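Long-range contacts in citrate synthase (Thermotoga maritima, PDB 2P2W), which probably catalyses the condensation of oxaloacetate with acetyl-CoA and water into citrate and CoA, the step that feeds acetyl groups into the tricarboxylic acid cycle: residues A[42-47]-A[58-63]; A[219-224]-A[241-246]; A[79-84]-A[127-132]. One frame throughout, in Å; residues are numbered along the deposited sequence.

Along the chain contact 1 closes first, then contact 3, and contact 2 comes last, strictly in series. Contacts 1 and 3 are neighbours in sequence, since helix 57-69 is followed by helix 75-81, yet their centres lie about 29 Å apart; both also touch the second subunit of the dimer. Contact 2, on helix 214-225 and the loop after helix 231-241, has its centre about 39 Å from that of contact 1, on the opposite side of the chain's centre, and about 33 Å from that of contact 3. None touches another. They therefore hold separate parts of one largely helical fold, and contact 2 alone lies close to the predicted active site, at D300.

Contact 1: A[42-47]-A[58-63]; sequences FEETAY and SELEEF
Two helices joined by a short loop, 42-51 and 57-69, meet here with their local axes 9.9 Å apart and their directions turned by 108°. The aromatic part is a T-shaped pair. Y47, with CG anti to its backbone N, drives the edge of its ring at the face of F63, so that Y47 CD2 stands 3.6 Å from F63 CG, over that face but shifted to the rim. The ring centroids of Y47 and F63 are 5.2 Å apart and the planes stand at 83°. F63 also has CG anti to its N, which carries its own edge to the first helix, where F63 CE2 comes within 3.4 Å of the carbonyl oxygen E43 O. That oxygen already takes the helical bond from Y47 N.

The aliphatic part belongs to L60. L60 CD1 nestles against the backbone of 42-47, 3.8 Å from E44 CA, while its CD2 lies beside the carboxylate end of E44; the two side chains cross at about a right angle.

The polar ends look elsewhere. Y47 OH passes 3.5 Å from E59 CD without bonding to that carboxylate; it is hydrogen-bonded instead to K53 NZ in the loop between the helices, and E59 OE1 turns back to T56 N. E44, its chain extended beyond CG, sends OE2 into a salt bridge with R363 of the second subunit, while OE1 is held by S40 and by Y357 of the second subunit, whose I360 packs on both E44 and L60.

The C-terminal segment of one chain thus lies against this helix pair of the other. A C-terminal arm embracing the partner subunit is a familiar feature of the mainly helical citrate synthase dimer.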
loop_
_atom_site.group_PDB
_atom_site.type_symbol
_atom_site.label_atom_id
_atom_site.label_comp_id
_atom_site.label_asym_id
_atom_site.label_seq_id
_atom_site.Cartn_x
_atom_site.Cartn_y
_atom_site.Cartn_z
ATOM N N PHE A 42 24.178 -10.010 5.326
ATOM C CA PHE A 42 22.840 -9.804 4.786
ATOM C C PHE A 42 22.209 -11.136 4.385
ATOM O O PHE A 42 21.111 -11.466 4.829
ATOM C CB PHE A 42 22.893 -8.885 3.563
ATOM C CG PHE A 42 21.547 -8.358 3.136
ATOM C CD1 PHE A 42 20.649 -9.173 2.450
ATOM C CD2 PHE A 42 21.184 -7.038 3.404
ATOM C CE1 PHE A 42 19.408 -8.681 2.034
ATOM C CE2 PHE A 42 19.946 -6.533 2.993
ATOM C CZ PHE A 42 19.055 -7.354 2.307
ATOM N N GLU A 43 22.906 -11.897 3.545
ATOM C CA GLU A 43 22.386 -13.174 3.080
ATOM C C GLU A 43 22.132 -14.190 4.186
ATOM O O GLU A 43 21.123 -14.893 4.155
ATOM C CB GLU A 43 23.316 -13.785 2.027
ATOM C CG GLU A 43 23.405 -12.979 0.742
ATOM C CD GLU A 43 24.633 -12.090 0.678
ATOM O OE1 GLU A 43 25.064 -11.576 1.732
ATOM O OE2 GLU A 43 25.160 -11.896 -0.436
ATOM N N GLU A 44 23.033 -14.277 5.162
ATOM C CA GLU A 44 22.845 -15.238 6.248
ATOM C C GLU A 44 21.648 -14.907 7.134
ATOM O O GLU A 44 20.879 -15.794 7.508
ATOM C CB GLU A 44 24.104 -15.340 7.117
ATOM C CG GLU A 44 24.033 -16.479 8.127
ATOM C CD GLU A 44 25.215 -16.510 9.075
ATOM O OE1 GLU A 44 25.362 -15.570 9.884
ATOM O OE2 GLU A 44 26.001 -17.479 9.006
ATOM N N THR A 45 21.483 -13.633 7.483
ATOM C CA THR A 45 20.356 -13.258 8.325
ATOM C C THR A 45 19.041 -13.337 7.547
ATOM O O THR A 45 18.011 -13.712 8.100
ATOM C CB THR A 45 20.542 -11.849 8.917
ATOM O OG1 THR A 45 21.660 -11.864 9.820
ATOM C CG2 THR A 45 19.284 -11.421 9.685
ATOM N N ALA A 46 19.082 -13.004 6.261
ATOM C CA ALA A 46 17.881 -13.070 5.432
ATOM C C ALA A 46 17.456 -14.533 5.326
ATOM O O ALA A 46 16.270 -14.861 5.387
ATOM C CB ALA A 46 18.161 -12.499 4.050
ATOM N N TYR A 47 18.441 -15.410 5.171
ATOM C CA TYR A 47 18.170 -16.840 5.077
ATOM C C TYR A 47 17.476 -17.269 6.367
ATOM O O TYR A 47 16.464 -17.974 6.346
ATOM C CB TYR A 47 19.481 -17.615 4.928
ATOM C CG TYR A 47 19.297 -19.111 4.802
ATOM C CD1 TYR A 47 19.033 -19.901 5.923
ATOM C CD2 TYR A 47 19.372 -19.735 3.562
ATOM C CE1 TYR A 47 18.850 -21.280 5.808
ATOM C CE2 TYR A 47 19.192 -21.110 3.435
ATOM C CZ TYR A 47 18.931 -21.875 4.560
ATOM O OH TYR A 47 18.764 -23.233 4.431
ATOM N N SER A 58 27.401 -25.031 3.219
ATOM C CA SER A 58 26.959 -25.257 1.846
ATOM C C SER A 58 25.638 -24.551 1.538
ATOM O O SER A 58 25.450 -24.029 0.440
ATOM C CB SER A 58 26.833 -26.760 1.560
ATOM O OG SER A 58 25.913 -27.382 2.438
ATOM N N GLU A 59 24.723 -24.534 2.499
ATOM C CA GLU A 59 23.445 -23.866 2.282
ATOM C C GLU A 59 23.659 -22.370 2.052
ATOM O O GLU A 59 23.081 -21.790 1.133
ATOM C CB GLU A 59 22.506 -24.090 3.473
ATOM C CG GLU A 59 21.676 -25.366 3.355
ATOM C CD GLU A 59 21.086 -25.805 4.679
ATOM O OE1 GLU A 59 21.565 -25.328 5.730
ATOM O OE2 GLU A 59 20.150 -26.635 4.671
ATOM N N LEU A 60 24.496 -21.747 2.878
ATOM C CA LEU A 60 24.766 -20.321 2.728
ATOM C C LEU A 60 25.441 -20.037 1.391
ATOM O O LEU A 60 25.108 -19.069 0.709
ATOM C CB LEU A 60 25.662 -19.818 3.862
ATOM C CG LEU A 60 25.975 -18.317 3.814
ATOM C CD1 LEU A 60 24.676 -17.525 3.821
ATOM C CD2 LEU A 60 26.835 -17.932 5.004
ATOM N N GLU A 61 26.393 -20.888 1.024
ATOM C CA GLU A 61 27.114 -20.732 -0.233
ATOM C C GLU A 61 26.140 -20.767 -1.406
ATOM O O GLU A 61 26.185 -19.913 -2.292
ATOM C CB GLU A 61 28.149 -21.851 -0.391
ATOM C CG GLU A 61 29.158 -21.606 -1.501
ATOM C CD GLU A 61 30.034 -22.820 -1.784
ATOM O OE1 GLU A 61 29.484 -23.905 -2.087
ATOM O OE2 GLU A 61 31.275 -22.685 -1.702
ATOM N N GLU A 62 25.260 -21.763 -1.407
ATOM C CA GLU A 62 24.273 -21.908 -2.470
ATOM C C GLU A 62 23.254 -20.770 -2.451
ATOM O O GLU A 62 22.823 -20.291 -3.501
ATOM C CB GLU A 62 23.558 -23.255 -2.338
ATOM C CG GLU A 62 24.411 -24.437 -2.772
ATOM C CD GLU A 62 23.912 -25.758 -2.216
ATOM O OE1 GLU A 62 22.680 -25.913 -2.062
ATOM O OE2 GLU A 62 24.752 -26.643 -1.946
ATOM N N PHE A 63 22.872 -20.333 -1.256
ATOM C CA PHE A 63 21.907 -19.248 -1.139
ATOM C C PHE A 63 22.517 -17.939 -1.643
ATOM O O PHE A 63 21.829 -17.124 -2.256
ATOM C CB PHE A 63 21.451 -19.088 0.316
ATOM C CG PHE A 63 20.339 -18.087 0.498
ATOM C CD1 PHE A 63 19.085 -18.307 -0.072
ATOM C CD2 PHE A 63 20.552 -16.918 1.221
ATOM C CE1 PHE A 63 18.054 -17.372 0.074
ATOM C CE2 PHE A 63 19.530 -15.976 1.375
ATOM C CZ PHE A 63 18.279 -16.203 0.799
#

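Contact 2: A[219-224]-A[241-246]; sequences PPMLEE and EKRKIM
M221, near the middle of helix 214-225, makes the close-packed half of this contact. Its CG is anti to the backbone N, and a bend at chi3 (72°) folds the tip so that M221 CE lies 3.5 Å from the carbonyl oxygen M246 O. The sulphur M221 SD rests 4.0 Å from M246 CB and only loosely on I245 CG2, 4.2 Å away. L283 and F234 pack on M221 too, which places this thioether inside the protein.

One turn on, towards solvent, the packing thins out and charge takes over. R243, whose backbone N closes the Schellman motif that ends helix 231-241, stretches out fully from CG to NE and meets the extended E224 tip to tip. The grip is end-on and two-pronged: R243 NH2 donates to E224 OE1 at 2.8 Å, and R243 NH1 to E224 OE2, also at 2.8 Å. Both oxygens use their syn lone pairs, and the two flat groups lie within 25° of coplanar.

The side chain of M246 lies about 7 Å from that of D300, a predicted active-site residue. Paired, nearly straight bonds between opposite charges fix the rotation of both groups and would probably favour the ionised forms of E224 and R243.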
loop_
_atom_site.group_PDB
_atom_site.type_symbol
_atom_site.label_atom_id
_atom_site.label_comp_id
_atom_site.label_asym_id
_atom_site.label_seq_id
_atom_site.Cartn_x
_atom_site.Cartn_y
_atom_site.Cartn_z
ATOM N N PRO A 219 18.779 14.637 9.197
ATOM C CA PRO A 219 19.877 15.491 8.773
ATOM C C PRO A 219 19.514 16.995 8.735
ATOM O O PRO A 219 20.203 17.840 9.286
ATOM C CB PRO A 219 20.371 14.946 7.434
ATOM C CG PRO A 219 20.111 13.447 7.497
ATOM C CD PRO A 219 18.748 13.448 8.336
ATOM N N PRO A 220 18.397 17.346 8.072
ATOM C CA PRO A 220 17.972 18.753 7.986
ATOM C C PRO A 220 17.630 19.333 9.363
ATOM O O PRO A 220 17.846 20.524 9.635
ATOM C CB PRO A 220 16.741 18.692 7.079
ATOM C CG PRO A 220 16.428 17.291 6.629
ATOM C CD PRO A 220 17.490 16.480 7.301
ATOM N N MET A 221 17.081 18.486 10.227
ATOM C CA MET A 221 16.721 18.914 11.572
ATOM C C MET A 221 17.995 19.203 12.354
ATOM O O MET A 221 18.089 20.207 13.062
ATOM C CB MET A 221 15.920 17.825 12.285
ATOM C CG MET A 221 15.559 18.181 13.714
ATOM S SD MET A 221 15.083 16.741 14.681
ATOM C CE MET A 221 16.657 15.930 14.878
ATOM N N LEU A 222 18.976 18.316 12.220
ATOM C CA LEU A 222 20.251 18.490 12.908
ATOM C C LEU A 222 20.912 19.791 12.453
ATOM O O LEU A 222 21.472 20.534 13.260
ATOM C CB LEU A 222 21.170 17.294 12.620
ATOM C CG LEU A 222 20.667 15.946 13.155
ATOM C CD1 LEU A 222 21.602 14.820 12.716
ATOM C CD2 LEU A 222 20.566 16.011 14.673
ATOM N N GLU A 223 20.839 20.070 11.154
ATOM C CA GLU A 223 21.433 21.284 10.612
ATOM C C GLU A 223 20.658 22.513 11.077
ATOM O O GLU A 223 21.242 23.579 11.307
ATOM C CB GLU A 223 21.498 21.181 9.082
ATOM C CG GLU A 223 22.655 20.269 8.657
ATOM C CD GLU A 223 22.523 19.655 7.270
ATOM O OE1 GLU A 223 21.449 19.760 6.651
ATOM O OE2 GLU A 223 23.506 19.031 6.817
ATOM N N GLU A 224 19.347 22.351 11.246
ATOM C CA GLU A 224 18.498 23.440 11.712
ATOM C C GLU A 224 18.930 23.808 13.130
ATOM O O GLU A 224 18.940 24.982 13.504
ATOM C CB GLU A 224 17.031 23.003 11.723
ATOM C CG GLU A 224 16.054 24.148 11.890
ATOM C CD GLU A 224 14.633 23.674 12.144
ATOM O OE1 GLU A 224 14.225 22.658 11.543
ATOM O OE2 GLU A 224 13.924 24.327 12.935
ATOM N N GLU A 241 5.828 24.442 20.547
ATOM C CA GLU A 241 5.099 24.369 19.284
ATOM C C GLU A 241 4.472 23.001 19.061
ATOM O O GLU A 241 3.743 22.799 18.091
ATOM C CB GLU A 241 6.036 24.659 18.110
ATOM C CG GLU A 241 6.603 26.060 18.086
ATOM C CD GLU A 241 7.682 26.217 17.037
ATOM O OE1 GLU A 241 8.156 25.184 16.515
ATOM O OE2 GLU A 241 8.065 27.367 16.741
ATOM N N LYS A 242 4.760 22.063 19.956
ATOM C CA LYS A 242 4.242 20.708 19.828
ATOM C C LYS A 242 4.736 20.129 18.505
ATOM O O LYS A 242 3.998 19.450 17.789
ATOM C CB LYS A 242 2.710 20.711 19.869
ATOM C CG LYS A 242 2.133 21.128 21.219
ATOM C CD LYS A 242 0.613 21.021 21.231
ATOM C CE LYS A 242 0.048 21.277 22.624
ATOM N NZ LYS A 242 -1.313 20.683 22.787
ATOM N N ARG A 243 5.991 20.425 18.180
ATOM C CA ARG A 243 6.606 19.932 16.953
ATOM C C ARG A 243 7.248 18.583 17.245
ATOM O O ARG A 243 7.933 18.420 18.253
ATOM C CB ARG A 243 7.673 20.918 16.458
ATOM C CG ARG A 243 8.470 20.422 15.257
ATOM C CD ARG A 243 9.514 21.440 14.811
ATOM N NE ARG A 243 10.478 20.853 13.880
ATOM C CZ ARG A 243 11.481 21.521 13.319
ATOM N NH1 ARG A 243 11.659 22.809 13.588
ATOM N NH2 ARG A 243 12.307 20.901 12.489
ATOM N N LYS A 244 7.021 17.618 16.362
ATOM C CA LYS A 244 7.573 16.283 16.539
ATOM C C LYS A 244 9.084 16.297 16.323
ATOM O O LYS A 244 9.561 16.741 15.281
ATOM C CB LYS A 244 6.912 15.318 15.550
ATOM C CG LYS A 244 7.728 14.072 15.225
ATOM C CD LYS A 244 7.711 13.051 16.341
ATOM C CE LYS A 244 8.238 11.703 15.855
ATOM N NZ LYS A 244 7.388 10.560 16.297
ATOM N N ILE A 245 9.834 15.824 17.316
ATOM C CA ILE A 245 11.288 15.762 17.201
ATOM C C ILE A 245 11.639 14.467 16.466
ATOM O O ILE A 245 11.479 13.373 17.005
ATOM C CB ILE A 245 11.962 15.767 18.592
ATOM C CG1 ILE A 245 11.611 17.062 19.332
ATOM C CG2 ILE A 245 13.474 15.635 18.441
ATOM C CD1 ILE A 245 12.134 17.127 20.758
ATOM N N MET A 246 12.107 14.602 15.228
ATOM C CA MET A 246 12.462 13.451 14.402
ATOM C C MET A 246 13.614 12.639 14.994
ATOM O O MET A 246 14.541 13.193 15.572
ATOM C CB MET A 246 12.832 13.932 12.996
ATOM C CG MET A 246 11.680 14.568 12.229
ATOM S SD MET A 246 10.457 13.347 11.670
ATOM C CE MET A 246 9.029 14.419 11.356
#

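Contact 3: A[79-84]-A[127-132]; sequences GILYHL and AYYYRY
A type I turn from L81 to L84, which finishes helix 75-81, packs on the long helix 110-133 of this mainly helical fold, and Y132 carries most of the contact. With CG anti to the backbone N (chi1 164°), Y132 points straight at the turn. Its CB begins 4.2 Å from L81 CD2, and its CG sits against L81 CG. From there the ring divides its contacts. On one border CD2 touches L81 CD1 at 3.8 Å; on the other CE1 comes within 3.4 Å of Y82 CD1, as the two tyrosines slide past each other in opposite directions. Farther out, CE2 and CZ lie beneath L81 O, which stands 3.1 Å above the ring plane, toward its rim, while also accepting the turn's bond from L84 N. The tip, Y132 OH, donates to L84 O at 2.7 Å, in the plane of that carbonyl. An alanine in place of Y132 would probably loosen the turn's hold on helix 110-133, with the loss of this bond and of the ring against which L81 and Y82 pack.

L81 CD1 also comes to the edge of the Y129 ring, 3.8 Å from Y129 CD1. On the far side the turn meets the second subunit, where H83 stacks on H83 of that chain. Within its own chain H83 is steadied by ND1, which donates to G79 O at 2.7 Å from above the carbonyl plane.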
loop_
_atom_site.group_PDB
_atom_site.type_symbol
_atom_site.label_atom_id
_atom_site.label_comp_id
_atom_site.label_asym_id
_atom_site.label_seq_id
_atom_site.Cartn_x
_atom_site.Cartn_y
_atom_site.Cartn_z
ATOM N N GLY A 79 14.686 -0.279 -20.556
ATOM C CA GLY A 79 14.161 0.643 -21.546
ATOM C C GLY A 79 13.368 1.759 -20.890
ATOM O O GLY A 79 13.476 2.924 -21.275
ATOM N N ILE A 80 12.569 1.397 -19.891
ATOM C CA ILE A 80 11.753 2.359 -19.160
ATOM C C ILE A 80 12.624 3.325 -18.357
ATOM O O ILE A 80 12.335 4.516 -18.287
ATOM C CB ILE A 80 10.790 1.627 -18.198
ATOM C CG1 ILE A 80 9.644 1.005 -18.998
ATOM C CG2 ILE A 80 10.269 2.578 -17.138
ATOM C CD1 ILE A 80 9.151 -0.315 -18.437
ATOM N N LEU A 81 13.690 2.803 -17.757
ATOM C CA LEU A 81 14.602 3.617 -16.950
ATOM C C LEU A 81 15.075 4.880 -17.661
ATOM O O LEU A 81 15.029 5.978 -17.099
ATOM C CB LEU A 81 15.827 2.795 -16.543
ATOM C CG LEU A 81 16.932 3.564 -15.810
ATOM C CD1 LEU A 81 16.430 4.008 -14.447
ATOM C CD2 LEU A 81 18.166 2.691 -15.661
ATOM N N TYR A 82 15.523 4.719 -18.900
ATOM C CA TYR A 82 16.086 5.839 -19.658
ATOM C C TYR A 82 15.031 6.854 -20.152
ATOM O O TYR A 82 15.342 7.819 -20.844
ATOM C CB TYR A 82 16.910 5.283 -20.829
ATOM C CG TYR A 82 18.259 4.869 -20.337
ATOM C CD1 TYR A 82 19.219 5.831 -20.032
ATOM C CD2 TYR A 82 18.559 3.517 -20.144
ATOM C CE1 TYR A 82 20.456 5.453 -19.519
ATOM C CE2 TYR A 82 19.798 3.137 -19.637
ATOM C CZ TYR A 82 20.745 4.100 -19.327
ATOM O OH TYR A 82 21.974 3.734 -18.807
ATOM N N HIS A 83 13.744 6.608 -19.802
ATOM C CA HIS A 83 12.696 7.560 -20.181
ATOM C C HIS A 83 12.035 8.188 -18.936
ATOM O O HIS A 83 11.036 8.890 -19.017
ATOM C CB HIS A 83 11.629 6.836 -21.020
ATOM C CG HIS A 83 12.192 6.417 -22.366
ATOM N ND1 HIS A 83 12.640 5.159 -22.616
ATOM C CD2 HIS A 83 12.340 7.183 -23.533
ATOM C CE1 HIS A 83 13.069 5.185 -23.898
ATOM N NE2 HIS A 83 12.903 6.383 -24.473
ATOM N N LEU A 84 12.608 7.859 -17.751
ATOM C CA LEU A 84 12.070 8.400 -16.490
ATOM C C LEU A 84 12.713 9.748 -16.146
ATOM O O LEU A 84 13.815 10.066 -16.571
ATOM C CB LEU A 84 12.434 7.457 -15.349
ATOM C CG LEU A 84 11.716 6.104 -15.309
ATOM C CD1 LEU A 84 12.233 5.274 -14.140
ATOM C CD2 LEU A 84 10.200 6.227 -15.114
ATOM N N ALA A 127 20.796 1.430 -7.527
ATOM C CA ALA A 127 22.078 1.783 -8.123
ATOM C C ALA A 127 21.920 2.268 -9.562
ATOM O O ALA A 127 22.498 3.287 -9.947
ATOM C CB ALA A 127 23.028 0.592 -8.063
ATOM N N TYR A 128 21.131 1.547 -10.354
ATOM C CA TYR A 128 20.905 1.930 -11.744
ATOM C C TYR A 128 20.291 3.317 -11.864
ATOM O O TYR A 128 20.701 4.109 -12.714
ATOM C CB TYR A 128 19.980 0.930 -12.437
ATOM C CG TYR A 128 20.653 -0.323 -12.966
ATOM C CD1 TYR A 128 21.957 -0.662 -12.602
ATOM C CD2 TYR A 128 19.966 -1.181 -13.821
ATOM C CE1 TYR A 128 22.559 -1.834 -13.082
ATOM C CE2 TYR A 128 20.550 -2.346 -14.301
ATOM C CZ TYR A 128 21.843 -2.669 -13.930
ATOM O OH TYR A 128 22.402 -3.832 -14.404
ATOM N N TYR A 129 19.297 3.610 -11.029
ATOM C CA TYR A 129 18.654 4.915 -11.103
ATOM C C TYR A 129 19.617 6.009 -10.662
ATOM O O TYR A 129 19.599 7.115 -11.196
ATOM C CB TYR A 129 17.380 4.954 -10.251
ATOM C CG TYR A 129 16.611 6.241 -10.433
ATOM C CD1 TYR A 129 15.771 6.424 -11.536
ATOM C CD2 TYR A 129 16.791 7.308 -9.559
ATOM C CE1 TYR A 129 15.137 7.647 -11.764
ATOM C CE2 TYR A 129 16.159 8.532 -9.776
ATOM C CZ TYR A 129 15.338 8.696 -10.878
ATOM O OH TYR A 129 14.726 9.912 -11.088
ATOM N N TYR A 130 20.459 5.690 -9.689
ATOM C CA TYR A 130 21.446 6.638 -9.198
ATOM C C TYR A 130 22.403 7.023 -10.331
ATOM O O TYR A 130 22.605 8.210 -10.609
ATOM C CB TYR A 130 22.231 6.013 -8.048
ATOM C CG TYR A 130 23.327 6.891 -7.499
ATOM C CD1 TYR A 130 23.028 8.082 -6.837
ATOM C CD2 TYR A 130 24.667 6.523 -7.627
ATOM C CE1 TYR A 130 24.039 8.885 -6.313
ATOM C CE2 TYR A 130 25.683 7.318 -7.105
ATOM C CZ TYR A 130 25.362 8.496 -6.450
ATOM O OH TYR A 130 26.366 9.284 -5.936
ATOM N N ARG A 131 22.983 6.013 -10.978
ATOM C CA ARG A 131 23.919 6.232 -12.079
ATOM C C ARG A 131 23.235 6.987 -13.214
ATOM O O ARG A 131 23.778 7.955 -13.751
ATOM C CB ARG A 131 24.442 4.893 -12.607
ATOM C CG ARG A 131 25.109 4.022 -11.556
ATOM C CD ARG A 131 26.451 4.589 -11.106
ATOM N NE ARG A 131 27.449 4.559 -12.172
ATOM C CZ ARG A 131 28.733 4.861 -11.999
ATOM N NH1 ARG A 131 29.178 5.213 -10.799
ATOM N NH2 ARG A 131 29.573 4.815 -13.024
ATOM N N TYR A 132 22.040 6.529 -13.574
ATOM C CA TYR A 132 21.258 7.145 -14.638
ATOM C C TYR A 132 20.955 8.611 -14.348
ATOM O O TYR A 132 21.229 9.484 -15.172
ATOM C CB TYR A 132 19.944 6.380 -14.829
ATOM C CG TYR A 132 18.902 7.134 -15.623
ATOM C CD1 TYR A 132 19.102 7.435 -16.971
ATOM C CD2 TYR A 132 17.714 7.553 -15.023
ATOM C CE1 TYR A 132 18.142 8.133 -17.704
ATOM C CE2 TYR A 132 16.749 8.254 -15.743
ATOM C CZ TYR A 132 16.971 8.539 -17.084
ATOM O OH TYR A 132 16.017 9.229 -17.797
#